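Local coordinates for diaminopimelate decarboxylase (Helicobacter pylori, PDB 2QGH), which catalyses the pyridoxal-5'-phosphate-dependent decarboxylation of meso-diaminopimelate to L-lysine, the final step of bacterial lysine biosynthesis by this route, at residues A[293-298]-A[307-312]; A[340-345]-A[359-364]; A[197-202]-A[233-238]; A[135-140]-A[188-193]. All coordinates share one frame; numbering follows the deposited sequence.

Contact 1 (A[293-298]-A[307-312]); sequences TQVLYE and VIVDAG
I308 O takes bonds from two successive residues, L296 and Y297. L296 N donates to I308 O at 2.9 Å. Y297 N reaches the same oxygen in a weak bond of 3.4 Å. I308 N returns a bond to Y297 O at 3.0 Å. This is a classic beta bulge. It shifts the register by one residue, with V295 opposite V309 before it and E298 opposite V307 after it. Beyond V309 the second strand ends, and D310 continues the pairing. D310 N donates to Q294 O at 3.1 Å. Its carboxylate turns back to the first strand, because chi1 of 60° sets CG between the backbone N and the carbonyl carbon. D310 OD1 then accepts Q294 N at 3.0 Å, from above the carboxylate plane. Q294 is thus gripped by D310 at both backbone N and O. L296 crosses D310 at about a right angle, with CD1 3.8 Å from D310 CB. On one face of the sheet V295 CG2 meets V309 CG2 at 4.3 Å; on the other Y297 CB meets I308 CD1 at 4.1 Å. Farther out, T33 OG1 bonds both D310 OD2 and Q294 NE2. E298 forms a salt bridge with R305. Y297 OH bonds to K112 O of the second subunit, and I308 packs on V110 of that subunit. The contact is a bulged antiparallel hairpin of strands 289-299 and 306-309. It belongs to the mixed beta-sheet domain of the alanine racemase-like (fold type III) decarboxylases, here at the dimer interface.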
loop_
_atom_site.group_PDB
_atom_site.type_symbol
_atom_site.label_atom_id
_atom_site.label_comp_id
_atom_site.label_asym_id
_atom_site.label_seq_id
_atom_site.Cartn_x
_atom_site.Cartn_y
_atom_site.Cartn_z
ATOM N N THR A 293 -16.670 -8.593 3.988
ATOM C CA THR A 293 -16.279 -9.242 2.755
ATOM C C THR A 293 -17.004 -10.581 2.630
ATOM O O THR A 293 -17.270 -11.257 3.631
ATOM C CB THR A 293 -14.768 -9.470 2.753
ATOM O OG1 THR A 293 -14.387 -10.198 1.586
ATOM C CG2 THR A 293 -14.358 -10.235 3.989
ATOM N N GLN A 294 -17.308 -10.960 1.394
ATOM C CA GLN A 294 -18.021 -12.203 1.113
ATOM C C GLN A 294 -17.085 -13.351 0.761
ATOM O O GLN A 294 -16.005 -13.138 0.219
ATOM C CB GLN A 294 -19.007 -11.964 -0.037
ATOM C CG GLN A 294 -19.631 -13.218 -0.604
ATOM C CD GLN A 294 -20.618 -12.922 -1.716
ATOM O OE1 GLN A 294 -21.113 -13.834 -2.373
ATOM N NE2 GLN A 294 -20.915 -11.645 -1.927
ATOM N N VAL A 295 -17.507 -14.573 1.072
ATOM C CA VAL A 295 -16.703 -15.755 0.771
ATOM C C VAL A 295 -16.927 -16.168 -0.681
ATOM O O VAL A 295 -18.063 -16.292 -1.119
ATOM C CB VAL A 295 -17.093 -16.945 1.666
ATOM C CG1 VAL A 295 -16.253 -18.170 1.303
ATOM C CG2 VAL A 295 -16.908 -16.578 3.123
ATOM N N LEU A 296 -15.850 -16.385 -1.426
ATOM C CA LEU A 296 -15.986 -16.794 -2.821
ATOM C C LEU A 296 -15.811 -18.298 -2.980
ATOM O O LEU A 296 -16.649 -18.962 -3.591
ATOM C CB LEU A 296 -14.972 -16.055 -3.694
ATOM C CG LEU A 296 -15.096 -14.527 -3.670
ATOM C CD1 LEU A 296 -13.985 -13.916 -4.507
ATOM C CD2 LEU A 296 -16.478 -14.103 -4.188
ATOM N N TYR A 297 -14.726 -18.831 -2.423
ATOM C CA TYR A 297 -14.438 -20.265 -2.498
ATOM C C TYR A 297 -13.786 -20.774 -1.210
ATOM O O TYR A 297 -13.296 -19.991 -0.399
ATOM C CB TYR A 297 -13.468 -20.570 -3.654
ATOM C CG TYR A 297 -13.803 -19.914 -4.971
ATOM C CD1 TYR A 297 -13.060 -18.828 -5.444
ATOM C CD2 TYR A 297 -14.882 -20.359 -5.733
ATOM C CE1 TYR A 297 -13.386 -18.202 -6.641
ATOM C CE2 TYR A 297 -15.217 -19.744 -6.924
ATOM C CZ TYR A 297 -14.472 -18.666 -7.374
ATOM O OH TYR A 297 -14.840 -18.056 -8.550
ATOM N N GLU A 298 -13.784 -22.096 -1.056
ATOM C CA GLU A 298 -13.149 -22.799 0.059
ATOM C C GLU A 298 -12.195 -23.744 -0.661
ATOM O O GLU A 298 -12.581 -24.386 -1.634
ATOM C CB GLU A 298 -14.168 -23.613 0.862
ATOM C CG GLU A 298 -14.841 -22.857 2.003
ATOM C CD GLU A 298 -14.407 -23.353 3.381
ATOM O OE1 GLU A 298 -14.881 -22.800 4.395
ATOM O OE2 GLU A 298 -13.596 -24.296 3.448
ATOM N N VAL A 307 -9.669 -20.182 2.939
ATOM C CA VAL A 307 -10.951 -19.508 2.803
ATOM C C VAL A 307 -10.712 -18.239 1.982
ATOM O O VAL A 307 -10.224 -17.234 2.499
ATOM C CB VAL A 307 -11.539 -19.143 4.180
ATOM C CG1 VAL A 307 -12.741 -18.205 4.009
ATOM C CG2 VAL A 307 -11.954 -20.420 4.918
ATOM N N ILE A 308 -11.058 -18.306 0.697
ATOM C CA ILE A 308 -10.879 -17.198 -0.234
ATOM C C ILE A 308 -12.026 -16.206 -0.155
ATOM O O ILE A 308 -13.183 -16.534 -0.431
ATOM C CB ILE A 308 -10.734 -17.729 -1.680
ATOM C CG1 ILE A 308 -9.512 -18.643 -1.757
ATOM C CG2 ILE A 308 -10.571 -16.589 -2.655
ATOM C CD1 ILE A 308 -9.583 -19.666 -2.875
ATOM N N VAL A 309 -11.672 -14.979 0.208
ATOM C CA VAL A 309 -12.620 -13.896 0.380
ATOM C C VAL A 309 -12.417 -12.822 -0.702
ATOM O O VAL A 309 -11.353 -12.764 -1.318
ATOM C CB VAL A 309 -12.445 -13.363 1.818
ATOM C CG1 VAL A 309 -12.295 -11.855 1.838
ATOM C CG2 VAL A 309 -13.602 -13.846 2.677
ATOM N N ASP A 310 -13.420 -11.976 -0.948
ATOM C CA ASP A 310 -13.284 -10.977 -2.009
ATOM C C ASP A 310 -12.560 -9.665 -1.698
ATOM O O ASP A 310 -12.449 -8.816 -2.574
ATOM C CB ASP A 310 -14.649 -10.676 -2.673
ATOM C CG ASP A 310 -15.698 -10.128 -1.703
ATOM O OD1 ASP A 310 -15.351 -9.732 -0.571
ATOM O OD2 ASP A 310 -16.888 -10.080 -2.088
ATOM N N ALA A 311 -12.074 -9.495 -0.470
ATOM C CA ALA A 311 -11.314 -8.297 -0.092
ATOM C C ALA A 311 -9.848 -8.733 -0.127
ATOM O O ALA A 311 -9.553 -9.911 0.050
ATOM C CB ALA A 311 -11.691 -7.830 1.315
ATOM N N GLY A 312 -8.930 -7.803 -0.365
ATOM C CA GLY A 312 -7.535 -8.186 -0.425
ATOM C C GLY A 312 -6.592 -7.199 0.230
ATOM O O GLY A 312 -7.013 -6.172 0.763
#

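Contact 2 (A[340-345]-A[359-364]); sequences SPCDVV and AHLPEL
H360 meets P341 across a non-hydrogen-bonded pair of two antiparallel strands. Its CB is 4.0 Å from S340 O. With chi1 at -59°, CG stands anti to the carbonyl carbon, and the imidazole leans across to the proline. ND1 comes 3.6 Å from P341 CA. CE1 goes on to P341 CB at 3.7 Å. The two side chains cross obliquely, and the edge of the imidazole passes close to S340 C. Both residues are at the surface.

The backbone bonds lie on either side of this pair. C342 and A359 exchange two short ones, C342 N to A359 O at 2.7 Å and A359 N to C342 O at 2.7 Å. S340 and L361 exchange another two. S340 N meets L361 O at 3.0 Å, from well above the carbonyl plane. The same L361 O also accepts R305 NH2.

The other face is mostly buried. C342, V344, A359 and L361 make it apolar, and S340 lies at its partly exposed end. V344 CG2 touches A359 CB at 4.1 Å and L361 CD1 at 4.3 Å. I328 of strand 328-330 packs on both V344 and L361, and C342 packs on V307 of the next strand.

The four backbone bonds satisfy the facing peptide groups of the S340-L361 and C342-A359 pairs. Main-chain bonds therefore hold the hairpin together, with apolar contacts added on the buried face and an imidazole-proline contact on the exposed one.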
loop_
_atom_site.group_PDB
_atom_site.type_symbol
_atom_site.label_atom_id
_atom_site.label_comp_id
_atom_site.label_asym_id
_atom_site.label_seq_id
_atom_site.Cartn_x
_atom_site.Cartn_y
_atom_site.Cartn_z
ATOM N N SER A 340 -12.705 -25.374 12.054
ATOM C CA SER A 340 -11.373 -25.922 11.813
ATOM C C SER A 340 -10.341 -24.843 11.469
ATOM O O SER A 340 -10.682 -23.674 11.292
ATOM C CB SER A 340 -11.432 -26.967 10.689
ATOM O OG SER A 340 -12.021 -26.450 9.507
ATOM N N PRO A 341 -9.055 -25.219 11.407
ATOM C CA PRO A 341 -8.011 -24.245 11.077
ATOM C C PRO A 341 -8.007 -23.888 9.587
ATOM O O PRO A 341 -8.143 -24.768 8.733
ATOM C CB PRO A 341 -6.730 -24.950 11.521
ATOM C CG PRO A 341 -7.055 -26.403 11.334
ATOM C CD PRO A 341 -8.463 -26.488 11.872
ATOM N N CYS A 342 -7.847 -22.599 9.283
ATOM C CA CYS A 342 -7.837 -22.130 7.896
ATOM C C CYS A 342 -7.188 -20.762 7.735
ATOM O O CYS A 342 -7.224 -19.938 8.646
ATOM C CB CYS A 342 -9.265 -22.034 7.367
ATOM S SG CYS A 342 -10.200 -20.656 8.076
ATOM N N ASP A 343 -6.602 -20.528 6.564
ATOM C CA ASP A 343 -5.984 -19.245 6.242
ATOM C C ASP A 343 -7.021 -18.426 5.490
ATOM O O ASP A 343 -7.524 -18.858 4.456
ATOM C CB ASP A 343 -4.760 -19.430 5.344
ATOM C CG ASP A 343 -3.561 -19.953 6.094
ATOM O OD1 ASP A 343 -2.463 -19.984 5.500
ATOM O OD2 ASP A 343 -3.712 -20.331 7.274
ATOM N N VAL A 344 -7.356 -17.255 6.017
ATOM C CA VAL A 344 -8.328 -16.379 5.370
ATOM C C VAL A 344 -7.527 -15.518 4.392
ATOM O O VAL A 344 -6.697 -14.709 4.804
ATOM C CB VAL A 344 -9.037 -15.510 6.416
ATOM C CG1 VAL A 344 -10.192 -14.751 5.783
ATOM C CG2 VAL A 344 -9.536 -16.401 7.552
ATOM N N VAL A 345 -7.771 -15.712 3.097
ATOM C CA VAL A 345 -7.030 -15.001 2.061
ATOM C C VAL A 345 -7.874 -14.216 1.070
ATOM O O VAL A 345 -9.062 -14.490 0.879
ATOM C CB VAL A 345 -6.140 -15.983 1.264
ATOM C CG1 VAL A 345 -5.315 -16.833 2.225
ATOM C CG2 VAL A 345 -7.001 -16.874 0.378
ATOM N N ALA A 359 -6.483 -19.541 11.225
ATOM C CA ALA A 359 -7.636 -19.011 11.945
ATOM C C ALA A 359 -8.549 -20.203 12.167
ATOM O O ALA A 359 -8.348 -21.257 11.575
ATOM C CB ALA A 359 -8.350 -17.955 11.115
ATOM N N HIS A 360 -9.555 -20.042 13.011
ATOM C CA HIS A 360 -10.469 -21.140 13.285
ATOM C C HIS A 360 -11.902 -20.709 13.021
ATOM O O HIS A 360 -12.466 -19.896 13.755
ATOM C CB HIS A 360 -10.279 -21.601 14.733
ATOM C CG HIS A 360 -8.885 -22.061 15.032
ATOM N ND1 HIS A 360 -8.340 -23.196 14.470
ATOM C CD2 HIS A 360 -7.897 -21.496 15.767
ATOM C CE1 HIS A 360 -7.076 -23.309 14.842
ATOM N NE2 HIS A 360 -6.783 -22.289 15.629
ATOM N N LEU A 361 -12.489 -21.255 11.960
ATOM C CA LEU A 361 -13.852 -20.897 11.593
ATOM C C LEU A 361 -14.680 -22.096 11.156
ATOM O O LEU A 361 -14.146 -23.134 10.771
ATOM C CB LEU A 361 -13.828 -19.873 10.452
ATOM C CG LEU A 361 -13.063 -18.562 10.656
ATOM C CD1 LEU A 361 -13.147 -17.731 9.384
ATOM C CD2 LEU A 361 -13.643 -17.795 11.841
ATOM N N PRO A 362 -16.012 -21.967 11.220
ATOM C CA PRO A 362 -16.875 -23.075 10.804
ATOM C C PRO A 362 -16.767 -23.181 9.291
ATOM O O PRO A 362 -16.299 -22.242 8.636
ATOM C CB PRO A 362 -18.256 -22.619 11.252
ATOM C CG PRO A 362 -18.170 -21.127 11.111
ATOM C CD PRO A 362 -16.810 -20.826 11.697
ATOM N N GLU A 363 -17.175 -24.310 8.723
ATOM C CA GLU A 363 -17.091 -24.432 7.278
ATOM C C GLU A 363 -18.054 -23.412 6.702
ATOM O O GLU A 363 -19.206 -23.326 7.128
ATOM C CB GLU A 363 -17.464 -25.839 6.804
ATOM C CG GLU A 363 -17.167 -26.040 5.324
ATOM C CD GLU A 363 -17.409 -27.456 4.844
ATOM O OE1 GLU A 363 -17.129 -27.728 3.654
ATOM O OE2 GLU A 363 -17.877 -28.293 5.648
ATOM N N LEU A 364 -17.573 -22.620 5.752
ATOM C CA LEU A 364 -18.401 -21.595 5.129
ATOM C C LEU A 364 -18.595 -21.960 3.677
ATOM O O LEU A 364 -17.866 -22.785 3.131
ATOM C CB LEU A 364 -17.725 -20.224 5.214
ATOM C CG LEU A 364 -17.366 -19.640 6.586
ATOM C CD1 LEU A 364 -16.381 -18.496 6.409
ATOM C CD2 LEU A 364 -18.623 -19.164 7.298
#

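Contact 3 (A[197-202]-A[233-238]); sequences LEPVSV and LGIDLR
V200 and R238 join the backbones through one bond. R238 N donates to V200 O at 2.8 Å, almost straight at 170°. The touching parts run about 65° apart, and the two segments diverge toward P199. There a water takes over. It donates to P199 O at 2.8 Å and accepts weakly from D236 N. The 233-238 segment gets its shape from two turns. G234, with positive phi, is the C-prime residue of the Schellman motif that ends helix 213-232. D236 is the centre of an inverse gamma turn, closed by a weak bond from L237 N to I235 O at 3.1 Å.

Two apolar side chains reach the strand. I235 crosses P199 at about a right angle, with CG2 3.9 Å from P199 CG. With CG anti to its carbonyl carbon (chi1 -60°), L237 directs both methyls at the strand. CD1 meets V202 CG2 at 3.6 Å, and CD2 lies 3.8 Å from S201 N. A227 of helix 213-232 packs on both V202 and L237, while F188 of helix 181-193 covers P199 and I235. At the surface R238 NE and D236 OD2 form a long salt bridge of 3.7 Å. S201 faces away, and its OG bonds to S153 OG of the adjacent strand.

V200 also pairs with F239, where strand 239-241 begins. Strand 197-203, helix 213-232 and strand 239-241 form a beta-alpha-beta crossover of the eight-stranded parallel (TIM) barrel that binds the pyridoxal phosphate.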
loop_
_atom_site.group_PDB
_atom_site.type_symbol
_atom_site.label_atom_id
_atom_site.label_comp_id
_atom_site.label_asym_id
_atom_site.label_seq_id
_atom_site.Cartn_x
_atom_site.Cartn_y
_atom_site.Cartn_z
ATOM N N LEU A 197 8.929 34.115 13.536
ATOM C CA LEU A 197 8.634 32.841 14.162
ATOM C C LEU A 197 8.179 33.133 15.576
ATOM O O LEU A 197 8.619 34.100 16.182
ATOM C CB LEU A 197 9.873 31.945 14.192
ATOM C CG LEU A 197 10.446 31.542 12.830
ATOM C CD1 LEU A 197 11.725 30.746 13.038
ATOM C CD2 LEU A 197 9.423 30.733 12.056
ATOM N N GLU A 198 7.289 32.299 16.090
ATOM C CA GLU A 198 6.776 32.458 17.440
ATOM C C GLU A 198 6.618 31.071 18.050
ATOM O O GLU A 198 5.592 30.413 17.866
ATOM C CB GLU A 198 5.433 33.194 17.404
ATOM C CG GLU A 198 4.732 33.319 18.751
ATOM C CD GLU A 198 3.435 34.118 18.665
ATOM O OE1 GLU A 198 2.630 33.864 17.741
ATOM O OE2 GLU A 198 3.213 35.000 19.526
ATOM N N PRO A 199 7.645 30.598 18.778
ATOM C CA PRO A 199 7.579 29.273 19.402
ATOM C C PRO A 199 6.534 29.282 20.506
ATOM O O PRO A 199 6.661 30.023 21.479
ATOM C CB PRO A 199 8.998 29.074 19.931
ATOM C CG PRO A 199 9.406 30.467 20.302
ATOM C CD PRO A 199 8.905 31.281 19.124
ATOM N N VAL A 200 5.502 28.461 20.359
ATOM C CA VAL A 200 4.439 28.426 21.354
ATOM C C VAL A 200 4.149 27.032 21.894
ATOM O O VAL A 200 3.304 26.860 22.770
ATOM C CB VAL A 200 3.129 29.017 20.768
ATOM C CG1 VAL A 200 3.379 30.429 20.284
ATOM C CG2 VAL A 200 2.616 28.155 19.613
ATOM N N SER A 201 4.868 26.034 21.409
ATOM C CA SER A 201 4.577 24.694 21.856
ATOM C C SER A 201 5.743 23.724 21.789
ATOM O O SER A 201 6.669 23.914 21.002
ATOM C CB SER A 201 3.419 24.158 21.012
ATOM O OG SER A 201 3.279 22.760 21.152
ATOM N N VAL A 202 5.705 22.703 22.645
ATOM C CA VAL A 202 6.721 21.653 22.632
ATOM C C VAL A 202 5.900 20.449 22.236
ATOM O O VAL A 202 4.723 20.361 22.595
ATOM C CB VAL A 202 7.323 21.316 24.016
ATOM C CG1 VAL A 202 8.821 21.260 23.903
ATOM C CG2 VAL A 202 6.878 22.303 25.064
ATOM N N LEU A 233 14.135 30.448 29.819
ATOM C CA LEU A 233 14.938 31.144 28.814
ATOM C C LEU A 233 14.146 32.149 27.980
ATOM O O LEU A 233 14.609 32.578 26.923
ATOM C CB LEU A 233 15.614 30.146 27.867
ATOM C CG LEU A 233 16.687 29.219 28.438
ATOM C CD1 LEU A 233 17.191 28.314 27.323
ATOM C CD2 LEU A 233 17.833 30.029 29.039
ATOM N N GLY A 234 12.955 32.517 28.445
ATOM C CA GLY A 234 12.149 33.489 27.724
ATOM C C GLY A 234 11.139 32.955 26.722
ATOM O O GLY A 234 10.273 33.701 26.265
ATOM N N ILE A 235 11.236 31.676 26.375
ATOM C CA ILE A 235 10.304 31.078 25.423
ATOM C C ILE A 235 8.906 30.972 26.028
ATOM O O ILE A 235 8.675 30.250 26.996
ATOM C CB ILE A 235 10.788 29.686 24.982
ATOM C CG1 ILE A 235 12.200 29.805 24.397
ATOM C CG2 ILE A 235 9.830 29.103 23.940
ATOM C CD1 ILE A 235 12.861 28.479 24.123
ATOM N N ASP A 236 7.972 31.699 25.436
ATOM C CA ASP A 236 6.600 31.728 25.915
ATOM C C ASP A 236 5.712 30.561 25.449
ATOM O O ASP A 236 4.870 30.723 24.568
ATOM C CB ASP A 236 5.978 33.068 25.516
ATOM C CG ASP A 236 4.593 33.248 26.066
ATOM O OD1 ASP A 236 4.386 32.936 27.259
ATOM O OD2 ASP A 236 3.716 33.721 25.309
ATOM N N LEU A 237 5.896 29.393 26.057
ATOM C CA LEU A 237 5.115 28.206 25.709
ATOM C C LEU A 237 3.678 28.307 26.194
ATOM O O LEU A 237 3.419 28.795 27.291
ATOM C CB LEU A 237 5.740 26.951 26.318
ATOM C CG LEU A 237 7.166 26.597 25.913
ATOM C CD1 LEU A 237 7.616 25.385 26.723
ATOM C CD2 LEU A 237 7.239 26.324 24.417
ATOM N N ARG A 238 2.749 27.822 25.376
ATOM C CA ARG A 238 1.332 27.851 25.716
ATOM C C ARG A 238 0.717 26.460 25.587
ATOM O O ARG A 238 -0.345 26.195 26.147
ATOM C CB ARG A 238 0.592 28.835 24.794
ATOM C CG ARG A 238 0.982 30.316 25.004
ATOM C CD ARG A 238 0.020 31.017 25.986
ATOM N NE ARG A 238 0.565 32.243 26.585
ATOM C CZ ARG A 238 -0.115 33.020 27.428
ATOM N NH1 ARG A 238 -1.359 32.712 27.762
ATOM N NH2 ARG A 238 0.455 34.086 27.965
HETATM O O HOH W 1 7.362 32.598 22.178
#

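Contact 4 (A[135-140]-A[188-193]); sequences ELKTIE and FLWAKK
L136, K137 and E140 approach W190 between two consecutive outer helices of the TIM barrel. Helices 133-146 and 181-193 run nearly parallel, 11° apart. Their axes are 11.1 Å apart at the closest, and the indole of W190 bridges the gap.

L136 comes first, on the barrel side. Its CG is anti to the backbone N, chi1 -167°, which sends CD2 toward the second helix. CD2 touches W190 CE3 at 4.2 Å and A191 CB at 4.4 Å. The leucine and the indole lie alongside each other, pointing opposite ways. L197 and I152 of the barrel strands also pack on L136, so it belongs to the layer between helices and strands.

K137 follows on the solvent side and crosses the indole at about a right angle. Its CG makes an off-centre CH-pi contact, 4.2 Å from the centroid of the W190 six-membered ring and 30° off the normal. The chain then runs along the rim of the same face. A bend at chi4 brings NZ to 3.2 Å from W190 CZ2. F133 adds a cation-pi contact to K137 and stacks edge-to-face with W190.

One turn after L136, E140 extends toward the outer edge of the indole. Its OE1 bonds to S194 OG just past the second helix. The placing of OE2 against the ring is doubtful in the model.

The opposite face of the indole from K137 is met by K193, whose NZ lies 4.0 Å above the plane of the W190 ring, toward its rim.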
loop_
_atom_site.group_PDB
_atom_site.type_symbol
_atom_site.label_atom_id
_atom_site.label_comp_id
_atom_site.label_asym_id
_atom_site.label_seq_id
_atom_site.Cartn_x
_atom_site.Cartn_y
_atom_site.Cartn_z
ATOM N N GLU A 135 13.997 23.101 8.320
ATOM C CA GLU A 135 12.573 23.331 8.089
ATOM C C GLU A 135 12.202 24.659 8.743
ATOM O O GLU A 135 11.440 25.444 8.196
ATOM C CB GLU A 135 11.727 22.222 8.724
ATOM C CG GLU A 135 10.256 22.254 8.313
ATOM C CD GLU A 135 9.338 21.603 9.342
ATOM O OE1 GLU A 135 9.765 20.624 9.992
ATOM O OE2 GLU A 135 8.181 22.065 9.491
ATOM N N LEU A 136 12.739 24.891 9.935
ATOM C CA LEU A 136 12.473 26.111 10.680
ATOM C C LEU A 136 12.932 27.339 9.893
ATOM O O LEU A 136 12.242 28.357 9.858
ATOM C CB LEU A 136 13.190 26.062 12.032
ATOM C CG LEU A 136 12.795 27.108 13.080
ATOM C CD1 LEU A 136 11.384 26.828 13.594
ATOM C CD2 LEU A 136 13.790 27.070 14.232
ATOM N N LYS A 137 14.100 27.243 9.268
ATOM C CA LYS A 137 14.633 28.352 8.482
ATOM C C LYS A 137 13.802 28.543 7.218
ATOM O O LYS A 137 13.633 29.662 6.732
ATOM C CB LYS A 137 16.095 28.080 8.107
ATOM C CG LYS A 137 17.064 28.139 9.281
ATOM C CD LYS A 137 18.460 27.699 8.860
ATOM C CE LYS A 137 19.495 27.951 9.953
ATOM N NZ LYS A 137 19.903 29.385 10.026
ATOM N N THR A 138 13.286 27.439 6.691
ATOM C CA THR A 138 12.474 27.480 5.488
ATOM C C THR A 138 11.160 28.183 5.785
ATOM O O THR A 138 10.713 29.040 5.017
ATOM C CB THR A 138 12.201 26.064 4.974
ATOM O OG1 THR A 138 13.450 25.406 4.738
ATOM C CG2 THR A 138 11.412 26.105 3.680
ATOM N N ILE A 139 10.548 27.824 6.906
ATOM C CA ILE A 139 9.290 28.428 7.315
ATOM C C ILE A 139 9.487 29.929 7.538
ATOM O O ILE A 139 8.653 30.747 7.129
ATOM C CB ILE A 139 8.775 27.788 8.616
ATOM C CG1 ILE A 139 8.489 26.302 8.383
ATOM C CG2 ILE A 139 7.522 28.507 9.094
ATOM C CD1 ILE A 139 8.163 25.520 9.656
ATOM N N GLU A 140 10.595 30.285 8.183
ATOM C CA GLU A 140 10.892 31.682 8.458
ATOM C C GLU A 140 10.941 32.506 7.184
ATOM O O GLU A 140 10.357 33.590 7.109
ATOM C CB GLU A 140 12.232 31.826 9.174
ATOM C CG GLU A 140 12.475 33.237 9.670
ATOM C CD GLU A 140 13.882 33.444 10.162
ATOM O OE1 GLU A 140 14.124 34.422 10.902
ATOM O OE2 GLU A 140 14.753 32.631 9.796
ATOM N N PHE A 188 14.880 26.557 19.342
ATOM C CA PHE A 188 13.941 27.403 20.063
ATOM C C PHE A 188 14.469 28.826 20.214
ATOM O O PHE A 188 13.765 29.795 19.922
ATOM C CB PHE A 188 13.659 26.818 21.449
ATOM C CG PHE A 188 12.387 26.028 21.528
ATOM C CD1 PHE A 188 12.418 24.647 21.698
ATOM C CD2 PHE A 188 11.153 26.668 21.455
ATOM C CE1 PHE A 188 11.236 23.914 21.798
ATOM C CE2 PHE A 188 9.964 25.946 21.553
ATOM C CZ PHE A 188 10.004 24.570 21.726
ATOM N N LEU A 189 15.704 28.952 20.685
ATOM C CA LEU A 189 16.304 30.267 20.865
ATOM C C LEU A 189 16.257 31.003 19.534
ATOM O O LEU A 189 15.990 32.201 19.481
ATOM C CB LEU A 189 17.754 30.128 21.345
ATOM C CG LEU A 189 17.902 29.461 22.717
ATOM C CD1 LEU A 189 19.370 29.235 23.048
ATOM C CD2 LEU A 189 17.237 30.337 23.767
ATOM N N TRP A 190 16.492 30.254 18.461
ATOM C CA TRP A 190 16.495 30.796 17.111
ATOM C C TRP A 190 15.133 31.343 16.697
ATOM O O TRP A 190 15.046 32.390 16.052
ATOM C CB TRP A 190 16.912 29.714 16.132
ATOM C CG TRP A 190 17.649 30.237 14.970
ATOM C CD1 TRP A 190 18.991 30.493 14.898
ATOM C CD2 TRP A 190 17.105 30.570 13.696
ATOM N NE1 TRP A 190 19.315 30.961 13.648
ATOM C CE2 TRP A 190 18.175 31.018 12.889
ATOM C CE3 TRP A 190 15.817 30.532 13.153
ATOM C CZ2 TRP A 190 17.997 31.423 11.567
ATOM C CZ3 TRP A 190 15.638 30.932 11.842
ATOM C CH2 TRP A 190 16.727 31.372 11.061
ATOM N N ALA A 191 14.073 30.625 17.058
ATOM C CA ALA A 191 12.721 31.050 16.718
ATOM C C ALA A 191 12.313 32.247 17.574
ATOM O O ALA A 191 11.477 33.050 17.169
ATOM C CB ALA A 191 11.734 29.896 16.916
ATOM N N LYS A 192 12.907 32.361 18.757
ATOM C CA LYS A 192 12.602 33.470 19.658
ATOM C C LYS A 192 13.139 34.780 19.075
ATOM O O LYS A 192 12.418 35.769 19.000
ATOM C CB LYS A 192 13.226 33.209 21.036
ATOM C CG LYS A 192 12.950 34.269 22.084
ATOM C CD LYS A 192 13.630 33.893 23.400
ATOM C CE LYS A 192 13.412 34.933 24.492
ATOM N NZ LYS A 192 14.190 36.187 24.257
ATOM N N LYS A 193 14.400 34.765 18.655
ATOM C CA LYS A 193 15.058 35.937 18.072
ATOM C C LYS A 193 14.388 36.393 16.775
ATOM O O LYS A 193 14.259 37.590 16.517
ATOM C CB LYS A 193 16.528 35.628 17.767
ATOM C CG LYS A 193 17.313 35.031 18.918
ATOM C CD LYS A 193 18.794 34.865 18.563
ATOM C CE LYS A 193 19.031 33.824 17.451
ATOM N NZ LYS A 193 18.558 34.248 16.092
#

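The contacts form two pairs on opposite sides of the chain's centre. Contacts 1 and 2 have centres 11 Å apart in one sheet. V309 N and V345 O, 2.7 Å apart, probably join strands 306-309 and 340-345. Contacts 3 and 4 also lie 11 Å apart, and L197 CB lies 3.6 Å from A191 O where helix 181-193 leads into strand 197-203. The centres of contacts 1 and 3 are 54 Å apart. The dimer brings the two sides together: Y297 of contact 1 packs on E135 and T138 of the other subunit's contact 4. None of the segments contains a residue of the cofactor or lysine pocket. The side chain of S201 is about 11 Å, and that of I308 about 14 Å, from a bound pyridoxal phosphate.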